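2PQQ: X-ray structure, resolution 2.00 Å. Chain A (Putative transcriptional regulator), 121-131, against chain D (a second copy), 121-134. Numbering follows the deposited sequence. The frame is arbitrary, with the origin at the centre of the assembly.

Chain A (121-131) VATALLRAVAR
Chain D, residues 121-134: VATALLRAVARRLR

How are the two backbones laid against each other? Both stretches are continuous α-helix, phi near -60° and psi near -45°, closed by i to i+4 bonds such as Leu A126 N to Ala A122 O at 2.8 Å. They run nearly parallel, crossing at 17°, with axes 9.6 Å apart at closest approach. The register first pairs like with like: CA to CA is 6.0 Å for Ala A122 and Ala D122, and 6.1 Å for Leu A126 and Leu D126. It then becomes crossed, CA to CA being 6.8 Å for Val A129 and Ala D130 and 6.9 Å for Ala A130 and Val D129.

What begins the contact on chain A? Ala A122 points toward its counterpart, and its CB lies 3.6 Å from CB of Ala D122. A single methyl on each side suits backbones this close. Thr A123 points away, and its OG1 is hydrogen-bonded elsewhere in the structure.

How do the leucines pack? Leu A125 (m, t) points toward chain D, its CB 3.8 Å from CD2 of Leu D126. The CA-to-CB bond of Leu A126 points sideways, but chi1 -77° and chi2 164° bring its end nearer: CD2 lies 3.8 Å from CG of Leu D126 and 3.9 Å from CB of Leu D125. Leu D125 and Leu D126 are also m, t. Arg A127, t at chi1, is partly exposed and out of reach.

What closes the contact? Val A129, chi1 t, points toward chain D and sets CG1 3.3 Å from CG1 of Val D129, also t, a tight methyl contact. CG1 of Val A129 also lies 3.9 Å from CD2 of Leu D133 (t, p). Ala A130 points away. Arg A131, exposed, lies outside an apolar seam without hydrogen bonds across it, which suits leucine and valine and buries 471 Å², both sides summed.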

# COMPACT_ATOMS: atom_id res chain seq x y z
N VAL A 121 -1.12 22.19 -19.40
CA VAL A 121 -0.19 21.56 -18.47
C VAL A 121 -0.91 21.13 -17.20
O VAL A 121 -0.58 20.10 -16.66
CB VAL A 121 1.03 22.47 -18.17
CG1 VAL A 121 1.86 21.95 -16.96
CG2 VAL A 121 1.94 22.57 -19.39
N ALA A 122 -1.89 21.92 -16.74
CA ALA A 122 -2.61 21.61 -15.49
C ALA A 122 -3.31 20.27 -15.63
O ALA A 122 -3.20 19.41 -14.77
CB ALA A 122 -3.64 22.73 -15.13
N THR A 123 -4.00 20.10 -16.75
CA THR A 123 -4.67 18.88 -17.11
C THR A 123 -3.69 17.70 -17.21
O THR A 123 -3.98 16.60 -16.70
CB THR A 123 -5.43 19.10 -18.41
OG1 THR A 123 -6.42 20.11 -18.16
CG2 THR A 123 -6.13 17.85 -18.87
N ALA A 124 -2.55 17.93 -17.85
CA ALA A 124 -1.52 16.89 -17.99
C ALA A 124 -0.89 16.51 -16.64
O ALA A 124 -0.69 15.33 -16.34
CB ALA A 124 -0.46 17.33 -18.98
N LEU A 125 -0.62 17.50 -15.79
CA LEU A 125 -0.09 17.19 -14.47
C LEU A 125 -1.12 16.47 -13.62
O LEU A 125 -0.79 15.50 -12.95
CB LEU A 125 0.45 18.44 -13.77
CG LEU A 125 1.63 19.06 -14.53
CD1 LEU A 125 2.06 20.31 -13.82
CD2 LEU A 125 2.81 18.08 -14.71
N LEU A 126 -2.38 16.92 -13.66
CA LEU A 126 -3.46 16.25 -12.94
C LEU A 126 -3.63 14.80 -13.38
O LEU A 126 -3.84 13.91 -12.55
CB LEU A 126 -4.78 17.02 -13.09
CG LEU A 126 -4.91 18.29 -12.22
CD1 LEU A 126 -6.05 19.17 -12.76
CD2 LEU A 126 -5.13 17.92 -10.76
N ARG A 127 -3.57 14.57 -14.70
CA ARG A 127 -3.59 13.22 -15.27
C ARG A 127 -2.51 12.35 -14.67
O ARG A 127 -2.81 11.29 -14.17
CB ARG A 127 -3.43 13.27 -16.80
CG ARG A 127 -3.50 11.90 -17.48
CD ARG A 127 -3.52 12.00 -19.01
NE ARG A 127 -4.87 11.82 -19.56
CZ ARG A 127 -5.67 12.81 -19.94
NH1 ARG A 127 -5.26 14.08 -19.85
NH2 ARG A 127 -6.88 12.55 -20.41
N ALA A 128 -1.27 12.82 -14.71
CA ALA A 128 -0.11 12.04 -14.26
C ALA A 128 -0.23 11.64 -12.79
O ALA A 128 -0.07 10.48 -12.45
CB ALA A 128 1.17 12.84 -14.48
N VAL A 129 -0.53 12.61 -11.93
CA VAL A 129 -0.70 12.35 -10.50
C VAL A 129 -1.90 11.41 -10.23
O VAL A 129 -1.79 10.47 -9.43
CB VAL A 129 -0.78 13.68 -9.68
CG1 VAL A 129 -1.05 13.39 -8.22
CG2 VAL A 129 0.52 14.45 -9.81
N ALA A 130 -3.02 11.65 -10.92
CA ALA A 130 -4.22 10.80 -10.76
C ALA A 130 -3.93 9.35 -11.15
O ALA A 130 -4.45 8.42 -10.52
CB ALA A 130 -5.38 11.31 -11.59
N ARG A 131 -3.12 9.18 -12.19
CA ARG A 131 -2.76 7.86 -12.71
C ARG A 131 -2.07 7.02 -11.63
O ARG A 131 -2.47 5.89 -11.34
CB ARG A 131 -1.89 8.00 -13.95
CG ARG A 131 -1.54 6.70 -14.65
CD ARG A 131 -1.67 6.86 -16.16
NE ARG A 131 -2.90 6.24 -16.64
CZ ARG A 131 -3.66 6.71 -17.63
NH1 ARG A 131 -3.36 7.85 -18.25
NH2 ARG A 131 -4.76 6.04 -17.97
N VAL D 121 -7.30 27.45 -9.29
CA VAL D 121 -8.05 26.24 -8.95
C VAL D 121 -7.20 25.02 -9.28
O VAL D 121 -7.18 24.07 -8.52
CB VAL D 121 -9.45 26.20 -9.62
CG1 VAL D 121 -10.16 24.87 -9.35
CG2 VAL D 121 -10.30 27.37 -9.12
N ALA D 122 -6.50 25.07 -10.41
CA ALA D 122 -5.66 23.95 -10.86
C ALA D 122 -4.61 23.59 -9.81
O ALA D 122 -4.30 22.42 -9.61
CB ALA D 122 -4.99 24.28 -12.18
N THR D 123 -4.08 24.59 -9.13
CA THR D 123 -3.04 24.34 -8.14
C THR D 123 -3.66 23.75 -6.88
O THR D 123 -3.02 22.94 -6.22
CB THR D 123 -2.17 25.60 -7.84
OG1 THR D 123 -3.02 26.73 -7.65
CG2 THR D 123 -1.22 25.88 -9.00
N ALA D 124 -4.89 24.14 -6.57
CA ALA D 124 -5.59 23.62 -5.40
C ALA D 124 -5.97 22.16 -5.61
O ALA D 124 -5.87 21.36 -4.67
CB ALA D 124 -6.85 24.44 -5.10
N LEU D 125 -6.40 21.84 -6.84
CA LEU D 125 -6.67 20.47 -7.28
C LEU D 125 -5.42 19.58 -7.26
O LEU D 125 -5.49 18.43 -6.84
CB LEU D 125 -7.34 20.43 -8.67
CG LEU D 125 -8.75 21.04 -8.79
CD1 LEU D 125 -9.32 20.92 -10.19
CD2 LEU D 125 -9.73 20.47 -7.78
N LEU D 126 -4.30 20.11 -7.75
CA LEU D 126 -3.01 19.43 -7.71
C LEU D 126 -2.53 19.18 -6.28
O LEU D 126 -2.07 18.08 -5.98
CB LEU D 126 -1.96 20.16 -8.53
CG LEU D 126 -2.02 19.95 -10.05
CD1 LEU D 126 -1.37 21.10 -10.78
CD2 LEU D 126 -1.36 18.63 -10.44
N ARG D 127 -2.71 20.15 -5.40
CA ARG D 127 -2.33 19.98 -3.98
C ARG D 127 -3.15 18.85 -3.36
O ARG D 127 -2.60 17.99 -2.64
CB ARG D 127 -2.55 21.29 -3.21
CG ARG D 127 -2.06 21.24 -1.78
CD ARG D 127 -2.37 22.53 -1.00
NE ARG D 127 -1.36 23.55 -1.24
CZ ARG D 127 -0.22 23.65 -0.54
NH1 ARG D 127 0.64 24.62 -0.82
NH2 ARG D 127 0.06 22.79 0.43
N ALA D 128 -4.46 18.83 -3.65
CA ALA D 128 -5.38 17.86 -3.08
C ALA D 128 -5.00 16.43 -3.46
O ALA D 128 -4.85 15.57 -2.59
CB ALA D 128 -6.81 18.15 -3.50
N VAL D 129 -4.83 16.21 -4.76
CA VAL D 129 -4.47 14.90 -5.27
C VAL D 129 -3.06 14.46 -4.83
O VAL D 129 -2.85 13.28 -4.53
CB VAL D 129 -4.66 14.82 -6.80
CG1 VAL D 129 -4.27 13.45 -7.33
CG2 VAL D 129 -6.13 15.10 -7.15
N ALA D 130 -2.11 15.39 -4.79
CA ALA D 130 -0.74 15.10 -4.33
C ALA D 130 -0.65 14.75 -2.84
O ALA D 130 0.13 13.87 -2.46
CB ALA D 130 0.21 16.23 -4.67
N ARG D 131 -1.43 15.45 -1.99
CA ARG D 131 -1.63 15.09 -0.58
C ARG D 131 -1.99 13.60 -0.43
O ARG D 131 -1.40 12.90 0.38
CB ARG D 131 -2.73 15.93 0.07
CG ARG D 131 -2.30 17.31 0.55
CD ARG D 131 -3.30 17.91 1.55
NE ARG D 131 -4.48 18.44 0.86
CZ ARG D 131 -4.73 19.74 0.68
NH1 ARG D 131 -3.88 20.65 1.16
NH2 ARG D 131 -5.82 20.12 0.03
N ARG D 132 -2.96 13.15 -1.21
CA ARG D 132 -3.39 11.75 -1.21
C ARG D 132 -2.28 10.78 -1.65
O ARG D 132 -2.01 9.79 -0.98
CB ARG D 132 -4.65 11.57 -2.06
CG ARG D 132 -5.92 12.15 -1.43
CD ARG D 132 -7.18 11.64 -2.09
NE ARG D 132 -7.19 10.18 -2.20
CZ ARG D 132 -8.18 9.47 -2.74
NH1 ARG D 132 -9.27 10.08 -3.21
NH2 ARG D 132 -8.09 8.14 -2.81
N LEU D 133 -1.63 11.09 -2.77
CA LEU D 133 -0.51 10.30 -3.28
C LEU D 133 0.63 10.19 -2.28
O LEU D 133 1.24 9.12 -2.12
CB LEU D 133 0.00 10.87 -4.60
CG LEU D 133 0.96 9.97 -5.39
CD1 LEU D 133 0.42 8.55 -5.52
CD2 LEU D 133 1.25 10.58 -6.75
N ARG D 134 0.91 11.30 -1.61
CA ARG D 134 1.94 11.38 -0.59
C ARG D 134 1.75 10.25 0.43
O ARG D 134 2.62 9.40 0.57
CB ARG D 134 1.91 12.77 0.07
CG ARG D 134 2.97 13.04 1.12
CD ARG D 134 3.03 14.53 1.49
NE ARG D 134 3.85 15.29 0.54
CZ ARG D 134 4.46 16.44 0.81
NH1 ARG D 134 4.36 16.99 2.01
NH2 ARG D 134 5.19 17.04 -0.13